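Local coordinates for cell division protein FtsI/penicillin binding protein 2 (Legionella pneumophila subsp. pneumophila ATCC 43290, PDB 4ZTK), which probably cross-links peptidoglycan peptides during cell division, as a D,D-transpeptidase of the penicillin-binding protein family, at residues A[129-134]-A[223-228]; A[232-237]-A[246-251]. One frame throughout, in Å; residues are numbered along the deposited sequence.

Interaction 1 of 2, residues A[129-134]-A[223-228]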
# COMPACT_ATOMS: atom_id res chain seq x y z
N ASP A 129 -0.64 -15.75 -8.11
CA ASP A 129 -2.09 -15.69 -8.25
C ASP A 129 -2.73 -15.19 -6.97
O ASP A 129 -3.69 -14.42 -6.99
CB ASP A 129 -2.65 -17.07 -8.60
CG ASP A 129 -2.27 -17.53 -10.00
OD1 ASP A 129 -2.07 -16.66 -10.87
OD2 ASP A 129 -2.18 -18.75 -10.22
N ALA A 130 -2.18 -15.63 -5.84
CA ALA A 130 -2.70 -15.27 -4.53
C ALA A 130 -2.50 -13.79 -4.24
O ALA A 130 -3.34 -13.15 -3.61
CB ALA A 130 -2.07 -16.13 -3.43
N ILE A 131 -1.38 -13.23 -4.68
CA ILE A 131 -1.15 -11.79 -4.57
C ILE A 131 -2.10 -11.02 -5.49
O ILE A 131 -2.74 -10.05 -5.08
CB ILE A 131 0.31 -11.40 -4.90
CG1 ILE A 131 1.27 -11.91 -3.83
CG2 ILE A 131 0.45 -9.89 -5.05
CD1 ILE A 131 1.12 -11.23 -2.47
N ALA A 132 -2.20 -11.46 -6.74
CA ALA A 132 -3.03 -10.81 -7.76
C ALA A 132 -4.51 -10.75 -7.36
O ALA A 132 -5.15 -9.71 -7.48
CB ALA A 132 -2.87 -11.51 -9.12
N LYS A 133 -5.03 -11.88 -6.89
CA LYS A 133 -6.44 -11.95 -6.50
C LYS A 133 -6.62 -11.62 -5.03
O LYS A 133 -7.75 -11.52 -4.55
CB LYS A 133 -7.01 -13.32 -6.84
CG LYS A 133 -7.26 -13.52 -8.32
CD LYS A 133 -6.82 -14.90 -8.79
CE LYS A 133 -7.71 -16.00 -8.23
NZ LYS A 133 -9.08 -15.97 -8.81
N SER A 134 -5.51 -11.43 -4.32
CA SER A 134 -5.52 -11.11 -2.90
C SER A 134 -6.22 -12.19 -2.07
O SER A 134 -7.16 -11.90 -1.33
CB SER A 134 -6.14 -9.73 -2.66
OG SER A 134 -5.71 -9.19 -1.43
N ASN A 223 8.24 -7.66 -7.85
CA ASN A 223 7.84 -6.66 -8.83
C ASN A 223 6.94 -7.27 -9.91
O ASN A 223 5.93 -6.68 -10.30
CB ASN A 223 9.06 -5.98 -9.45
CG ASN A 223 8.68 -4.92 -10.47
OD1 ASN A 223 8.19 -3.85 -10.11
ND2 ASN A 223 8.91 -5.22 -11.74
N HIS A 224 7.31 -8.46 -10.38
CA HIS A 224 6.50 -9.17 -11.37
C HIS A 224 5.10 -9.46 -10.81
O HIS A 224 4.10 -9.31 -11.50
CB HIS A 224 7.18 -10.48 -11.78
CG HIS A 224 6.42 -11.26 -12.80
ND1 HIS A 224 6.35 -10.90 -14.13
CD2 HIS A 224 5.69 -12.40 -12.68
CE1 HIS A 224 5.62 -11.78 -14.79
NE2 HIS A 224 5.20 -12.70 -13.93
N MSE A 225 5.05 -9.87 -9.55
CA MSE A 225 3.78 -10.16 -8.88
C MSE A 225 2.92 -8.91 -8.74
O MSE A 225 1.70 -8.97 -8.89
CB MSE A 225 4.02 -10.79 -7.51
CG MSE A 225 4.53 -12.23 -7.58
SE MSE A 225 4.65 -13.06 -5.81
CE MSE A 225 5.24 -14.84 -6.37
N LEU A 226 3.56 -7.78 -8.44
CA LEU A 226 2.83 -6.52 -8.31
C LEU A 226 2.34 -5.98 -9.65
O LEU A 226 1.29 -5.34 -9.72
CB LEU A 226 3.69 -5.49 -7.59
CG LEU A 226 3.82 -5.72 -6.09
CD1 LEU A 226 4.75 -4.69 -5.48
CD2 LEU A 226 2.44 -5.66 -5.44
N GLU A 227 3.10 -6.20 -10.72
CA GLU A 227 2.66 -5.83 -12.07
C GLU A 227 1.48 -6.70 -12.48
O GLU A 227 0.52 -6.22 -13.09
CB GLU A 227 3.79 -6.02 -13.08
CG GLU A 227 4.84 -4.95 -13.07
CD GLU A 227 5.79 -5.05 -14.26
OE1 GLU A 227 7.02 -5.11 -14.04
OE2 GLU A 227 5.30 -5.08 -15.41
N ASN A 228 1.57 -7.98 -12.16
CA ASN A 228 0.52 -8.93 -12.48
C ASN A 228 -0.74 -8.68 -11.67
O ASN A 228 -1.85 -8.91 -12.15
CB ASN A 228 1.01 -10.36 -12.25
CG ASN A 228 0.02 -11.39 -12.72
OD1 ASN A 228 -0.29 -11.47 -13.91
ND2 ASN A 228 -0.48 -12.20 -11.80

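Interaction 2 of 2, residues A[232-237]-A[246-251]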
# COMPACT_ATOMS: atom_id res chain seq x y z
N ASN A 232 -3.69 -8.17 -14.20
CA ASN A 232 -4.55 -9.35 -14.14
C ASN A 232 -5.12 -9.66 -12.76
O ASN A 232 -5.37 -10.82 -12.43
CB ASN A 232 -3.79 -10.57 -14.66
CG ASN A 232 -3.27 -10.37 -16.08
OD1 ASN A 232 -2.06 -10.30 -16.31
ND2 ASN A 232 -4.19 -10.28 -17.03
N GLY A 233 -5.35 -8.63 -11.95
CA GLY A 233 -5.86 -8.84 -10.61
C GLY A 233 -6.76 -7.72 -10.14
O GLY A 233 -7.36 -7.02 -10.94
N THR A 234 -6.85 -7.55 -8.82
CA THR A 234 -7.73 -6.57 -8.21
C THR A 234 -7.34 -5.13 -8.54
O THR A 234 -8.14 -4.22 -8.35
CB THR A 234 -7.74 -6.71 -6.67
OG1 THR A 234 -6.40 -6.63 -6.18
CG2 THR A 234 -8.38 -8.04 -6.25
N GLY A 235 -6.11 -4.93 -9.00
CA GLY A 235 -5.63 -3.59 -9.31
C GLY A 235 -5.81 -3.18 -10.77
O GLY A 235 -5.11 -2.30 -11.27
N LYS A 236 -6.77 -3.81 -11.44
CA LYS A 236 -6.97 -3.62 -12.88
C LYS A 236 -7.28 -2.18 -13.29
O LYS A 236 -6.89 -1.75 -14.38
CB LYS A 236 -8.07 -4.56 -13.39
CG LYS A 236 -8.01 -4.82 -14.88
CD LYS A 236 -9.06 -5.83 -15.29
CE LYS A 236 -9.18 -5.90 -16.80
NZ LYS A 236 -10.32 -6.77 -17.23
N LEU A 237 -7.95 -1.43 -12.42
CA LEU A 237 -8.31 -0.04 -12.73
C LEU A 237 -7.11 0.90 -12.68
O LEU A 237 -7.23 2.09 -12.97
CB LEU A 237 -9.42 0.46 -11.79
CG LEU A 237 -10.76 -0.29 -11.80
CD1 LEU A 237 -11.77 0.42 -10.90
CD2 LEU A 237 -11.29 -0.41 -13.21
N ALA A 246 3.00 -1.22 -10.99
CA ALA A 246 3.06 -2.19 -9.91
C ALA A 246 2.25 -1.65 -8.75
O ALA A 246 2.42 -0.50 -8.35
CB ALA A 246 4.50 -2.41 -9.48
N GLY A 247 1.35 -2.47 -8.21
CA GLY A 247 0.55 -2.03 -7.08
C GLY A 247 -0.28 -3.09 -6.39
O GLY A 247 -0.49 -4.19 -6.92
N LYS A 248 -0.76 -2.75 -5.20
CA LYS A 248 -1.52 -3.68 -4.38
C LYS A 248 -2.71 -2.99 -3.73
O LYS A 248 -2.56 -1.94 -3.10
CB LYS A 248 -0.64 -4.30 -3.29
CG LYS A 248 -1.38 -5.30 -2.41
CD LYS A 248 -1.58 -6.63 -3.13
CE LYS A 248 -2.57 -7.53 -2.40
NZ LYS A 248 -3.97 -7.01 -2.48
N THR A 249 -3.88 -3.58 -3.90
CA THR A 249 -5.10 -3.09 -3.30
C THR A 249 -5.20 -3.47 -1.83
O THR A 249 -4.60 -4.46 -1.39
CB THR A 249 -6.33 -3.69 -4.01
OG1 THR A 249 -6.24 -5.12 -3.96
CG2 THR A 249 -6.37 -3.24 -5.46
N GLY A 250 -5.95 -2.68 -1.08
CA GLY A 250 -6.33 -3.05 0.27
C GLY A 250 -7.71 -2.51 0.61
O GLY A 250 -8.09 -1.43 0.15
N THR A 251 -8.46 -3.27 1.40
CA THR A 251 -9.75 -2.83 1.93
C THR A 251 -9.81 -3.19 3.41
O THR A 251 -9.81 -4.36 3.78
CB THR A 251 -10.93 -3.52 1.20
OG1 THR A 251 -10.78 -3.36 -0.21
CG2 THR A 251 -12.25 -2.90 1.64
O HOH W 1 -4.03 -7.61 -5.30

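Interaction 1 of 2, residues A[129-134]-A[223-228]
Ile131 and Met225, modelled as selenomethionine, make the apolar part of this helix-to-helix contact. CG1 of Ile131 lies 4.1 Å from SE of Met225, and the two side chains cross at about a right angle. Met225 is extended beyond CG (chi2 -174°), which carries its selenium out to the isoleucine. The two branches of Ile131 divide the work: with chi1 at -69°, CG1 meets the selenium while CG2 faces the backbone, 4.1 Å from O of Met225.

One turn further along helix 216-231 the second group of contacts is mixed in character. CB of Ala132 sits against Asn228, 4.1 Å from its backbone O and also beside its terminal carboxamide. The small methyl allows a close backbone approach, with CA of Ala132 6.2 Å from CA of Asn228.

Backbone bonds close the end of the first helix. Helix 127-133 stops in a Schellman motif with Ser134, at positive phi, as the C' residue: Ile135 N bonds to Ala130 O, and Ser134 N bonds weakly to Ile131 O. Ser134 starts a sequence fitting the SxN motif of penicillin-binding proteins; its OG bonds to Lys248 NZ.

Around this pair, Ile131 also packs on Lys83 and Ala87 of helix 83-92 and on Leu139 of helix 136-146. Leu226 reaches Ala246 and Lys248 of strand 246-253, so helix 216-231 bridges helix 127-133 and the edge of the five-stranded sheet.

Interaction 2 of 2, residues A[232-237]-A[246-251]
The peptide plane joining Thr234 to Gly235 presents one face to Thr249: the methyl CG2 stands above it, 3.5 Å from Thr234 O and 3.9 Å from Gly235 N. The other flat group is the Thr249 carbonyl. Lys248 NZ donates to its O at 2.8 Å, with a C=O...N angle of 133° and the nitrogen tilted 24° from the carbonyl plane.

Between the segments the two hydroxyls meet, Thr234 OG1 to Thr249 OG1 at 2.7 Å, a hydrogen-bonding distance whose proton is not settled. Both threonines hold OG1 between backbone N and carbonyl carbon (chi1 near 55°), which turns the hydroxyls to one another. A water extends the link, 2.7 Å from Thr234 OG1 and donated to by Lys248 NZ at 2.9 Å. Thr234 belongs to a type I turn, Gly233 to Lys236, lying against edge strand 246-253.

Lys248-Thr249-Gly250 fits the KTG motif of penicillin-binding proteins. The sulfonate of NHE, a buffer molecule probably from the crystallisation liquor, is salt-bridged to Lys248 NZ and hydrogen-bonded by Thr249 OG1 and Thr251 OG1. It may mark the place of a substrate carboxylate, as in relatives; Thr234 OG1 and the water would limit turning of Thr249 and Lys248 from the loop side.

How the interactions relate
The two contacts, with centres about 8 Å apart, join around what is probably the active site. Ser134 OG, at the end of the helix in interaction 1, lies 3.0 Å from Lys248 NZ of interaction 2 in a probable hydrogen bond, and both contact the sulfonate of the bound NHE. Nearby, Ala132 O is 3.1 Å from Thr234 N, a probable backbone bond tying the 127-133 helix to the 232-237 loop. Leu226 CB, 3.7 Å from Ala246 CB, ties helix 216-231 to the strand. Ser80 and Lys83 fit the SxxK pattern of this family; Ser134 touches both, as does Lys248, so the contacts converge on that pair.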